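Local structure of putative aminooxidase (Propionibacterium acnes, 2BA9) at residues 52-57 with 318-323; 285-290 with 322-327. The protein is thought to isomerise a polyunsaturated fatty acid to conjugated linoleic acid, and carries a bound FAD in a fold of the flavin-containing amine oxidoreductase family. All blocks are in the same frame, centred on the assembly; numbering follows the deposited sequence.

Both contacts use the chain that leads into strand 325-330, and they share H322 and Q323. The centres of contact 1 and contact 2 are about 9 Å apart. Contact 1 is a surface contact in which the hairpin formed by strands 50-51 and 54-55 meets the loop before that strand through charged groups and water. Contact 2 is largely buried: strand 277-288 pairs with the start of strand 325-330 inside the mixed sheet, through backbone hydrogen bonds and aliphatic side chains. Y56 joins the two, since its ring packs on CB of A285 and on I324. The chemistry thus turns from ionic to apolar as the chain runs from loop into sheet.

Contact 1. Residues 52-57 with 318-323; sequences HGRRYE and ADDPHQ
R54 and D319 reach toward each other tip to tip and form a salt bridge between the segment 52-57, which includes strand 54-55 of a hairpin, and the loop 318-323. The guanidinium grips the carboxylate end-on with both terminal nitrogens aimed at one oxygen: R54 NH1 lies 3.2 Å from D319 OD1, and R54 NH2 is equally far from it. The two planes stand 89° apart, so this is not the coplanar pair of two parallel bonds, and the longer bond from NH1 to OD2 is weak. NH1 uses the syn lone pair of OD1, whereas NH2 meets that oxygen well out of the carboxylate plane. Arginine suits the place because its long chain reaches the loop and still offers several N-H groups; a bend at chi3 (-90°) sets the position of NE.

Water carries the second set of links. One molecule accepts from R54 NH2 at 3.0 Å and from Q323 NE2 at 2.9 Å, and donates to D320 OD2 at 2.7 Å, tying three side chains together. Another donates to Q323 OE1, also at 2.7 Å, and weakly to the R54 carbonyl. The amide of Q323, with a donor and an acceptor, can serve both waters, and its NE2 also bonds to the carbonyl of Y51.

Within the loop, D320 OD1 accepts from H322 N at 2.7 Å, making an Asx turn that begins at the same residue as the type I beta turn D320-Q323. D320 CB meets the guanidinium of R54 at the edge, 3.5 Å from R54 NH2.

W317 makes a cation-pi contact with R54, while R316 bonds to the R55 carbonyl. The contact therefore fastens the two-stranded hairpin 50-55 to the loop joining strands 310-315 and 325-330 of the mixed sheet.

Contact 2. Residues 285-290 with 322-327; sequences ACLVKE and HQIITT
C286 and I325 form an antiparallel hydrogen-bonded pair, with C286 N 2.8 Å from I325 O and I325 N 2.9 Å from C286 O, while A285 and T326 form the adjoining non-hydrogen-bonded pair. These are neighbouring strands of the mixed sheet, 277-288 and 325-330, and their short segments run 128° apart, far from exactly antiparallel. The bond from I325 N is nearly straight (174°) and lies in the carbonyl plane; the other is more bent, and C286 N lies above the plane of the I325 carbonyl. Beyond the pair the chains diverge, and a water lies between V288 N and Q323 O.

Small and branched residues fill the space between. The small A285 CB packs closely, 3.5 Å from I324 CG2, and T326 CG2 is 3.8 Å from A285 CA. On the face of C286 and I325, the cysteine sulfur, anti to its carbonyl carbon (chi1 -59°), meets T327 CG2 at 3.9 Å. V288 and I325 cross at about a right angle, CG2 against CG1, as beta-branched residues that suit strands. V359 and I362 of strand 359-373 pack on C286 from the other neighbouring strand, and Y51 packs on both L287 and I324. T326 OG1 bonds to Y328 OH, and the T326 side chain lies about 7 Å from the FAD, which places this part of the sheet beside the cofactor. L287 CD2 sits 3.6 Å from I324 CD1 and 3.5 Å from H322 O.

Contact 1. Residues 52-57 with 318-323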
loop_
_atom_site.group_PDB
_atom_site.type_symbol
_atom_site.label_atom_id
_atom_site.label_comp_id
_atom_site.label_asym_id
_atom_site.label_seq_id
_atom_site.Cartn_x
_atom_site.Cartn_y
_atom_site.Cartn_z
ATOM N N HIS A 52 21.560 12.741 -8.333
ATOM C CA HIS A 52 22.560 12.582 -9.390
ATOM C C HIS A 52 21.946 12.174 -10.737
ATOM O O HIS A 52 22.346 11.175 -11.329
ATOM C CB HIS A 52 23.648 11.582 -8.952
ATOM C CG HIS A 52 24.638 12.140 -7.970
ATOM N ND1 HIS A 52 25.782 11.461 -7.599
ATOM C CD2 HIS A 52 24.667 13.316 -7.296
ATOM C CE1 HIS A 52 26.459 12.181 -6.720
ATOM N NE2 HIS A 52 25.810 13.317 -6.526
ATOM N N GLY A 53 20.958 12.940 -11.197
ATOM C CA GLY A 53 20.413 12.779 -12.548
ATOM C C GLY A 53 19.398 11.664 -12.749
ATOM O O GLY A 53 18.921 11.458 -13.860
ATOM N N ARG A 54 19.068 10.934 -11.686
ATOM C CA ARG A 54 18.134 9.811 -11.779
ATOM C C ARG A 54 17.263 9.801 -10.532
ATOM O O ARG A 54 17.607 10.404 -9.519
ATOM C CB ARG A 54 18.875 8.464 -11.919
ATOM C CG ARG A 54 19.761 8.365 -13.167
ATOM C CD ARG A 54 20.153 6.943 -13.537
ATOM N NE ARG A 54 21.396 6.529 -12.899
ATOM C CZ ARG A 54 22.110 5.446 -13.225
ATOM N NH1 ARG A 54 21.724 4.639 -14.216
ATOM N NH2 ARG A 54 23.229 5.176 -12.557
ATOM N N ARG A 55 16.126 9.135 -10.628
ATOM C CA ARG A 55 15.180 9.105 -9.535
ATOM C C ARG A 55 15.277 7.811 -8.754
ATOM O O ARG A 55 15.397 6.722 -9.318
ATOM C CB ARG A 55 13.750 9.318 -10.045
ATOM C CG ARG A 55 13.570 10.633 -10.805
ATOM C CD ARG A 55 12.218 10.757 -11.448
ATOM N NE ARG A 55 11.163 11.082 -10.489
ATOM C CZ ARG A 55 9.923 11.441 -10.818
ATOM N NH1 ARG A 55 9.548 11.526 -12.089
ATOM N NH2 ARG A 55 9.045 11.725 -9.868
ATOM N N TYR A 56 15.193 7.934 -7.439
ATOM C CA TYR A 56 15.112 6.769 -6.581
ATOM C C TYR A 56 13.721 6.723 -5.956
ATOM O O TYR A 56 12.950 7.679 -6.068
ATOM C CB TYR A 56 16.214 6.788 -5.520
ATOM C CG TYR A 56 16.177 7.965 -4.576
ATOM C CD1 TYR A 56 15.585 7.859 -3.326
ATOM C CD2 TYR A 56 16.752 9.179 -4.924
ATOM C CE1 TYR A 56 15.567 8.929 -2.440
ATOM C CE2 TYR A 56 16.739 10.253 -4.050
ATOM C CZ TYR A 56 16.141 10.121 -2.810
ATOM O OH TYR A 56 16.124 11.189 -1.943
ATOM N N GLU A 57 13.409 5.604 -5.309
ATOM C CA GLU A 57 12.087 5.382 -4.766
ATOM C C GLU A 57 12.160 5.478 -3.244
ATOM O O GLU A 57 12.905 4.736 -2.574
ATOM C CB GLU A 57 11.539 4.012 -5.189
ATOM C CG GLU A 57 11.415 3.756 -6.704
ATOM C CD GLU A 57 10.189 4.401 -7.358
ATOM O OE1 GLU A 57 9.730 5.475 -6.882
ATOM O OE2 GLU A 57 9.673 3.824 -8.357
ATOM N N ALA A 318 22.303 -0.413 -11.009
ATOM C CA ALA A 318 23.388 -1.389 -10.888
ATOM C C ALA A 318 24.735 -0.845 -11.367
ATOM O O ALA A 318 25.793 -1.308 -10.938
ATOM C CB ALA A 318 23.029 -2.677 -11.663
ATOM N N ASP A 319 24.687 0.152 -12.243
ATOM C CA ASP A 319 25.883 0.666 -12.880
ATOM C C ASP A 319 26.607 1.775 -12.114
ATOM O O ASP A 319 27.634 2.261 -12.579
ATOM C CB ASP A 319 25.534 1.172 -14.276
ATOM C CG ASP A 319 24.533 2.294 -14.244
ATOM O OD1 ASP A 319 23.537 2.149 -13.514
ATOM O OD2 ASP A 319 24.740 3.315 -14.929
ATOM N N ASP A 320 26.112 2.174 -10.951
ATOM C CA ASP A 320 26.744 3.285 -10.230
ATOM C C ASP A 320 26.799 3.012 -8.731
ATOM O O ASP A 320 25.779 3.085 -8.066
ATOM C CB ASP A 320 25.994 4.592 -10.533
ATOM C CG ASP A 320 26.540 5.790 -9.770
ATOM O OD1 ASP A 320 27.431 5.620 -8.909
ATOM O OD2 ASP A 320 26.069 6.920 -10.037
ATOM N N PRO A 321 28.004 2.737 -8.190
ATOM C CA PRO A 321 28.146 2.403 -6.767
ATOM C C PRO A 321 27.953 3.556 -5.800
ATOM O O PRO A 321 28.053 3.354 -4.578
ATOM C CB PRO A 321 29.582 1.889 -6.648
ATOM C CG PRO A 321 30.121 1.828 -8.032
ATOM C CD PRO A 321 29.298 2.720 -8.884
ATOM N N HIS A 322 27.704 4.745 -6.341
ATOM C CA HIS A 322 27.483 5.937 -5.539
ATOM C C HIS A 322 26.014 6.354 -5.584
ATOM O O HIS A 322 25.679 7.474 -5.176
ATOM C CB HIS A 322 28.384 7.073 -6.032
ATOM C CG HIS A 322 29.833 6.711 -6.064
ATOM N ND1 HIS A 322 30.507 6.254 -4.953
ATOM C CD2 HIS A 322 30.732 6.719 -7.073
ATOM C CE1 HIS A 322 31.762 5.998 -5.275
ATOM N NE2 HIS A 322 31.927 6.281 -6.554
ATOM N N GLN A 323 25.148 5.459 -6.073
ATOM C CA GLN A 323 23.696 5.704 -6.088
ATOM C C GLN A 323 23.002 5.203 -4.820
ATOM O O GLN A 323 23.610 4.524 -3.978
ATOM C CB GLN A 323 23.033 5.071 -7.335
ATOM C CG GLN A 323 22.856 6.044 -8.499
ATOM C CD GLN A 323 21.872 7.168 -8.209
ATOM O OE1 GLN A 323 21.066 7.089 -7.270
ATOM N NE2 GLN A 323 21.914 8.224 -9.041
HETATM O O HOH W 1 18.549 7.764 -8.041
HETATM O O HOH W 2 23.856 7.841 -11.225
#

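Contact 2. Residues 285-290 with 322-327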
loop_
_atom_site.group_PDB
_atom_site.type_symbol
_atom_site.label_atom_id
_atom_site.label_comp_id
_atom_site.label_asym_id
_atom_site.label_seq_id
_atom_site.Cartn_x
_atom_site.Cartn_y
_atom_site.Cartn_z
ATOM N N ALA A 285 17.081 6.227 2.672
ATOM C CA ALA A 285 17.833 6.267 1.417
ATOM C C ALA A 285 19.298 6.449 1.761
ATOM O O ALA A 285 19.661 7.445 2.377
ATOM C CB ALA A 285 17.330 7.404 0.491
ATOM N N CYS A 286 20.120 5.474 1.364
ATOM C CA CYS A 286 21.506 5.348 1.824
ATOM C C CYS A 286 22.535 5.427 0.698
ATOM O O CYS A 286 22.329 4.867 -0.355
ATOM C CB CYS A 286 21.695 4.011 2.549
ATOM S SG CYS A 286 20.632 3.752 3.986
ATOM N N LEU A 287 23.617 6.157 0.935
ATOM C CA LEU A 287 24.864 5.978 0.211
ATOM C C LEU A 287 25.615 4.913 0.988
ATOM O O LEU A 287 25.715 4.991 2.206
ATOM C CB LEU A 287 25.674 7.279 0.149
ATOM C CG LEU A 287 24.956 8.441 -0.536
ATOM C CD1 LEU A 287 25.845 9.707 -0.634
ATOM C CD2 LEU A 287 24.483 8.003 -1.898
ATOM N N VAL A 288 26.116 3.906 0.282
ATOM C CA VAL A 288 26.788 2.784 0.921
ATOM C C VAL A 288 28.249 2.708 0.449
ATOM O O VAL A 288 28.578 3.101 -0.675
ATOM C CB VAL A 288 26.011 1.418 0.671
ATOM C CG1 VAL A 288 24.582 1.473 1.237
ATOM C CG2 VAL A 288 25.960 1.041 -0.797
ATOM N N LYS A 289 29.132 2.259 1.333
ATOM C CA LYS A 289 30.419 1.728 0.881
ATOM C C LYS A 289 30.226 0.216 0.767
ATOM O O LYS A 289 29.415 -0.383 1.504
ATOM C CB LYS A 289 31.602 2.114 1.792
ATOM C CG LYS A 289 31.299 2.187 3.297
ATOM C CD LYS A 289 32.542 2.564 4.100
ATOM C CE LYS A 289 32.192 2.855 5.558
ATOM N NZ LYS A 289 31.581 4.217 5.753
ATOM N N GLU A 290 30.929 -0.398 -0.175
ATOM C CA GLU A 290 30.662 -1.782 -0.575
ATOM C C GLU A 290 29.235 -1.864 -1.131
ATOM O O GLU A 290 28.290 -2.260 -0.435
ATOM C CB GLU A 290 30.900 -2.775 0.579
ATOM C CG GLU A 290 32.320 -3.341 0.707
ATOM C CD GLU A 290 33.441 -2.331 0.425
ATOM O OE1 GLU A 290 33.877 -2.241 -0.750
ATOM O OE2 GLU A 290 33.908 -1.652 1.371
ATOM N N HIS A 322 27.704 4.745 -6.341
ATOM C CA HIS A 322 27.483 5.937 -5.539
ATOM C C HIS A 322 26.014 6.354 -5.584
ATOM O O HIS A 322 25.679 7.474 -5.176
ATOM C CB HIS A 322 28.384 7.073 -6.032
ATOM C CG HIS A 322 29.833 6.711 -6.064
ATOM N ND1 HIS A 322 30.507 6.254 -4.953
ATOM C CD2 HIS A 322 30.732 6.719 -7.073
ATOM C CE1 HIS A 322 31.762 5.998 -5.275
ATOM N NE2 HIS A 322 31.927 6.281 -6.554
ATOM N N GLN A 323 25.148 5.459 -6.073
ATOM C CA GLN A 323 23.696 5.704 -6.088
ATOM C C GLN A 323 23.002 5.203 -4.820
ATOM O O GLN A 323 23.610 4.524 -3.978
ATOM C CB GLN A 323 23.033 5.071 -7.335
ATOM C CG GLN A 323 22.856 6.044 -8.499
ATOM C CD GLN A 323 21.872 7.168 -8.209
ATOM O OE1 GLN A 323 21.066 7.089 -7.270
ATOM N NE2 GLN A 323 21.914 8.224 -9.041
ATOM N N ILE A 324 21.710 5.530 -4.712
ATOM C CA ILE A 324 20.930 5.255 -3.509
ATOM C C ILE A 324 20.522 3.799 -3.376
ATOM O O ILE A 324 20.060 3.169 -4.338
ATOM C CB ILE A 324 19.659 6.143 -3.445
ATOM C CG1 ILE A 324 20.041 7.629 -3.364
ATOM C CG2 ILE A 324 18.799 5.804 -2.233
ATOM C CD1 ILE A 324 20.858 7.981 -2.132
ATOM N N ILE A 325 20.703 3.278 -2.163
ATOM C CA ILE A 325 20.207 1.974 -1.761
ATOM C C ILE A 325 19.246 2.263 -0.625
ATOM O O ILE A 325 19.637 2.875 0.372
ATOM C CB ILE A 325 21.347 1.075 -1.224
ATOM C CG1 ILE A 325 22.414 0.824 -2.303
ATOM C CG2 ILE A 325 20.789 -0.208 -0.657
ATOM C CD1 ILE A 325 22.013 -0.099 -3.451
ATOM N N THR A 326 17.986 1.873 -0.779
ATOM C CA THR A 326 16.997 2.151 0.255
ATOM C C THR A 326 16.832 0.909 1.143
ATOM O O THR A 326 16.942 -0.233 0.673
ATOM C CB THR A 326 15.623 2.624 -0.328
ATOM O OG1 THR A 326 15.190 1.739 -1.366
ATOM C CG2 THR A 326 15.715 4.051 -0.878
ATOM N N THR A 327 16.587 1.157 2.427
ATOM C CA THR A 327 16.376 0.112 3.421
ATOM C C THR A 327 14.976 0.241 3.983
ATOM O O THR A 327 14.404 1.343 4.004
ATOM C CB THR A 327 17.376 0.213 4.603
ATOM O OG1 THR A 327 17.025 1.328 5.429
ATOM C CG2 THR A 327 18.820 0.357 4.111
HETATM O O HOH W 3 26.010 4.016 -2.755
#